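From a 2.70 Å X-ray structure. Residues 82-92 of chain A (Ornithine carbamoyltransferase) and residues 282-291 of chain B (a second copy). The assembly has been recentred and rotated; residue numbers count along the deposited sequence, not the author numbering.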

# COMPACT_ATOMS: atom_id res chain seq x y z
N LYS A 82 -10.41 -12.66 16.88
CA LYS A 82 -11.54 -13.45 16.34
C LYS A 82 -12.46 -12.56 15.52
O LYS A 82 -13.05 -12.98 14.51
CB LYS A 82 -12.30 -14.22 17.42
CG LYS A 82 -12.82 -13.45 18.62
CD LYS A 82 -13.65 -14.39 19.49
CE LYS A 82 -14.05 -13.81 20.85
NZ LYS A 82 -15.40 -14.28 21.31
N ASP A 83 -12.61 -11.32 15.96
CA ASP A 83 -13.46 -10.36 15.19
C ASP A 83 -12.84 -10.03 13.88
O ASP A 83 -13.49 -9.95 12.86
CB ASP A 83 -13.59 -9.09 15.97
CG ASP A 83 -14.50 -9.23 17.14
OD1 ASP A 83 -15.11 -10.29 17.27
OD2 ASP A 83 -14.62 -8.27 17.91
N THR A 84 -11.54 -9.83 13.90
CA THR A 84 -10.85 -9.49 12.66
C THR A 84 -10.95 -10.65 11.72
O THR A 84 -11.31 -10.53 10.56
CB THR A 84 -9.39 -9.11 12.91
OG1 THR A 84 -9.35 -8.03 13.89
CG2 THR A 84 -8.75 -8.79 11.61
N ALA A 85 -10.64 -11.80 12.27
CA ALA A 85 -10.67 -13.02 11.48
C ALA A 85 -12.03 -13.17 10.82
O ALA A 85 -12.15 -13.57 9.68
CB ALA A 85 -10.37 -14.23 12.35
N ARG A 86 -13.10 -12.88 11.56
CA ARG A 86 -14.44 -13.17 11.07
C ARG A 86 -14.92 -12.14 10.06
O ARG A 86 -15.90 -12.37 9.38
CB ARG A 86 -15.46 -13.26 12.19
CG ARG A 86 -15.45 -14.57 12.93
CD ARG A 86 -16.45 -14.59 14.04
NE ARG A 86 -16.03 -13.81 15.21
CZ ARG A 86 -16.67 -13.84 16.37
NH1 ARG A 86 -17.77 -14.58 16.52
NH2 ARG A 86 -16.27 -13.10 17.37
N VAL A 87 -14.22 -11.02 9.96
CA VAL A 87 -14.40 -10.09 8.78
C VAL A 87 -13.46 -10.38 7.63
O VAL A 87 -13.89 -10.80 6.58
CB VAL A 87 -14.22 -8.62 9.11
CG1 VAL A 87 -14.31 -7.83 7.83
CG2 VAL A 87 -15.27 -8.19 10.14
N ILE A 88 -12.15 -10.28 7.88
CA ILE A 88 -11.17 -10.46 6.78
C ILE A 88 -11.22 -11.85 6.17
O ILE A 88 -11.32 -12.02 4.93
CB ILE A 88 -9.75 -10.22 7.18
CG1 ILE A 88 -9.52 -8.76 7.52
CG2 ILE A 88 -8.94 -10.61 5.99
CD1 ILE A 88 -8.27 -8.54 8.27
N GLY A 89 -11.28 -12.84 7.04
CA GLY A 89 -11.28 -14.21 6.60
C GLY A 89 -12.52 -14.62 5.80
O GLY A 89 -12.60 -15.75 5.27
N ALA A 90 -13.51 -13.73 5.77
CA ALA A 90 -14.75 -14.05 5.06
C ALA A 90 -14.84 -13.30 3.75
O ALA A 90 -15.61 -13.65 2.87
CB ALA A 90 -15.95 -13.84 5.93
N MSE A 91 -13.94 -12.36 3.55
CA MSE A 91 -13.97 -11.57 2.28
C MSE A 91 -12.91 -11.90 1.25
O MSE A 91 -13.02 -11.49 0.10
CB MSE A 91 -13.75 -10.13 2.65
CG MSE A 91 -14.89 -9.83 3.58
SE MSE A 91 -14.94 -7.94 4.04
CE MSE A 91 -16.19 -7.29 2.64
N VAL A 92 -11.87 -12.61 1.67
CA VAL A 92 -10.81 -13.00 0.78
C VAL A 92 -10.65 -14.50 0.71
O VAL A 92 -11.16 -15.21 1.54
CB VAL A 92 -9.46 -12.49 1.27
CG1 VAL A 92 -9.55 -10.97 1.32
CG2 VAL A 92 -9.15 -13.20 2.60
N ILE B 282 -24.17 -9.67 12.64
CA ILE B 282 -23.24 -8.57 12.81
C ILE B 282 -22.12 -8.72 11.76
O ILE B 282 -21.67 -7.72 11.17
CB ILE B 282 -22.64 -8.50 14.21
CG1 ILE B 282 -23.72 -8.04 15.20
CG2 ILE B 282 -21.46 -7.52 14.26
CD1 ILE B 282 -23.30 -8.06 16.67
N PHE B 283 -21.67 -9.92 11.55
CA PHE B 283 -20.55 -10.08 10.65
C PHE B 283 -20.99 -10.13 9.21
O PHE B 283 -20.17 -9.90 8.35
CB PHE B 283 -19.63 -11.31 11.01
CG PHE B 283 -18.86 -11.12 12.27
CD1 PHE B 283 -17.91 -10.14 12.38
CD2 PHE B 283 -19.17 -11.85 13.40
CE1 PHE B 283 -17.23 -9.89 13.57
CE2 PHE B 283 -18.48 -11.64 14.59
CZ PHE B 283 -17.50 -10.66 14.67
N GLU B 284 -22.24 -10.49 8.93
CA GLU B 284 -22.73 -10.35 7.58
C GLU B 284 -22.79 -8.81 7.28
O GLU B 284 -22.42 -8.33 6.21
CB GLU B 284 -24.08 -11.01 7.40
CG GLU B 284 -24.06 -12.36 6.66
CD GLU B 284 -23.40 -12.27 5.24
OE1 GLU B 284 -22.68 -13.24 4.82
OE2 GLU B 284 -23.62 -11.24 4.51
N GLU B 285 -23.19 -8.07 8.30
CA GLU B 285 -23.31 -6.63 8.22
C GLU B 285 -21.95 -6.14 7.73
O GLU B 285 -21.88 -5.48 6.74
CB GLU B 285 -23.69 -5.99 9.57
CG GLU B 285 -23.80 -4.46 9.60
CD GLU B 285 -23.90 -3.81 11.01
OE1 GLU B 285 -23.95 -4.63 11.96
OE2 GLU B 285 -23.93 -2.52 11.14
N ALA B 286 -20.89 -6.48 8.46
CA ALA B 286 -19.48 -6.15 8.14
C ALA B 286 -19.11 -6.37 6.68
O ALA B 286 -18.65 -5.53 5.95
CB ALA B 286 -18.63 -7.07 8.98
N ARG B 287 -19.38 -7.57 6.26
CA ARG B 287 -19.08 -7.98 4.94
C ARG B 287 -19.95 -7.30 3.93
O ARG B 287 -19.54 -7.08 2.81
CB ARG B 287 -19.32 -9.47 4.89
CG ARG B 287 -18.99 -10.13 3.59
CD ARG B 287 -19.58 -11.51 3.67
NE ARG B 287 -18.94 -12.44 2.76
CZ ARG B 287 -19.60 -13.42 2.14
NH1 ARG B 287 -20.93 -13.57 2.33
NH2 ARG B 287 -18.94 -14.24 1.32
N ASN B 288 -21.18 -7.01 4.28
CA ASN B 288 -22.17 -6.51 3.28
C ASN B 288 -21.86 -5.04 2.80
O ASN B 288 -22.32 -4.58 1.81
CB ASN B 288 -23.58 -6.54 3.86
CG ASN B 288 -24.29 -7.88 3.73
OD1 ASN B 288 -23.88 -8.72 2.96
ND2 ASN B 288 -25.37 -8.08 4.51
N ARG B 289 -20.99 -4.34 3.48
CA ARG B 289 -20.46 -3.08 2.94
C ARG B 289 -19.81 -3.16 1.54
O ARG B 289 -19.77 -2.20 0.80
CB ARG B 289 -19.37 -2.53 3.87
CG ARG B 289 -19.18 -1.07 3.68
CD ARG B 289 -19.57 -0.29 4.96
NE ARG B 289 -18.50 0.68 5.18
CZ ARG B 289 -17.50 0.52 6.02
NH1 ARG B 289 -16.51 1.41 6.02
NH2 ARG B 289 -17.49 -0.52 6.89
N LEU B 290 -19.29 -4.34 1.23
CA LEU B 290 -18.73 -4.59 -0.08
C LEU B 290 -19.74 -4.32 -1.16
O LEU B 290 -19.49 -3.60 -2.10
CB LEU B 290 -18.24 -6.02 -0.19
CG LEU B 290 -17.71 -6.42 -1.57
CD1 LEU B 290 -16.57 -5.44 -1.79
CD2 LEU B 290 -17.26 -7.86 -1.70
N TYR B 291 -20.90 -4.91 -1.04
CA TYR B 291 -21.87 -5.00 -2.17
C TYR B 291 -22.45 -3.63 -2.41
O TYR B 291 -22.82 -3.26 -3.50
CB TYR B 291 -22.95 -6.04 -1.89
CG TYR B 291 -22.33 -7.35 -1.53
CD1 TYR B 291 -21.71 -8.12 -2.49
CD2 TYR B 291 -22.28 -7.80 -0.21
CE1 TYR B 291 -21.12 -9.31 -2.16
CE2 TYR B 291 -21.68 -9.01 0.12
CZ TYR B 291 -21.11 -9.77 -0.87
OH TYR B 291 -20.50 -10.97 -0.60

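Two helices from two copies of ornithine carbamoyltransferase run in broadly the same direction, their axes crossing at -39° and approaching to 9.4 Å. No hydrogen bond links the two stretches; shape does the work, over 443 Å² of buried surface.

The largest bump is Phe283(B). Its CA-to-CB bond points toward chain A, and its ring enters a hollow formed by Asp83(A), Arg86(A) and Val87(A). Arg86(A) CB lies over one face, 3.8 Å from the ring centroid and only 5° off the normal, so a CH-pi contact covers the ring almost squarely. The rim is met near its plane: Asp83(A) OD1 sits 3.6 Å from Phe283(B) CZ, and Val87(A) CG2 sits 4.0 Å from Phe283(B) CD1.

The polar walls of this hollow are held from within chain A. Arg86(A) NH2 makes a salt bridge to Asp83(A) OD1 at 3.0 Å, and Arg86(A) NE donates to Lys82(A) O at 3.2 Å. The arginine thus keeps its hydrogen bonds while offering a guanidinium face to the ring, with Arg86(A) NE 3.3 Å from Phe283(B) CE2.

One turn along, small meets branched. Ala286(B) points toward chain A with nothing beyond CB, and Val87(A) CG2 packs 3.7 Å from Ala286(B) CB; the same methyl therefore touches both ring and alanine. Nearby, Val87(A) and Arg287(B) bring their CA atoms to 6.4 Å, the closest backbone register.

Selenomethionine 91, Met91(A), supplies the return bump. Its CA-to-CB bond points sideways, but its end comes nearer, placing Met91(A) CE 3.7 Å from Leu290(B) CB and 3.4 Å from Arg287(B) O. The methyl thus rests against backbone as well as side chain. The rule is reciprocal: an aromatic knob one way, a flexible one the other, with valine against alanine between.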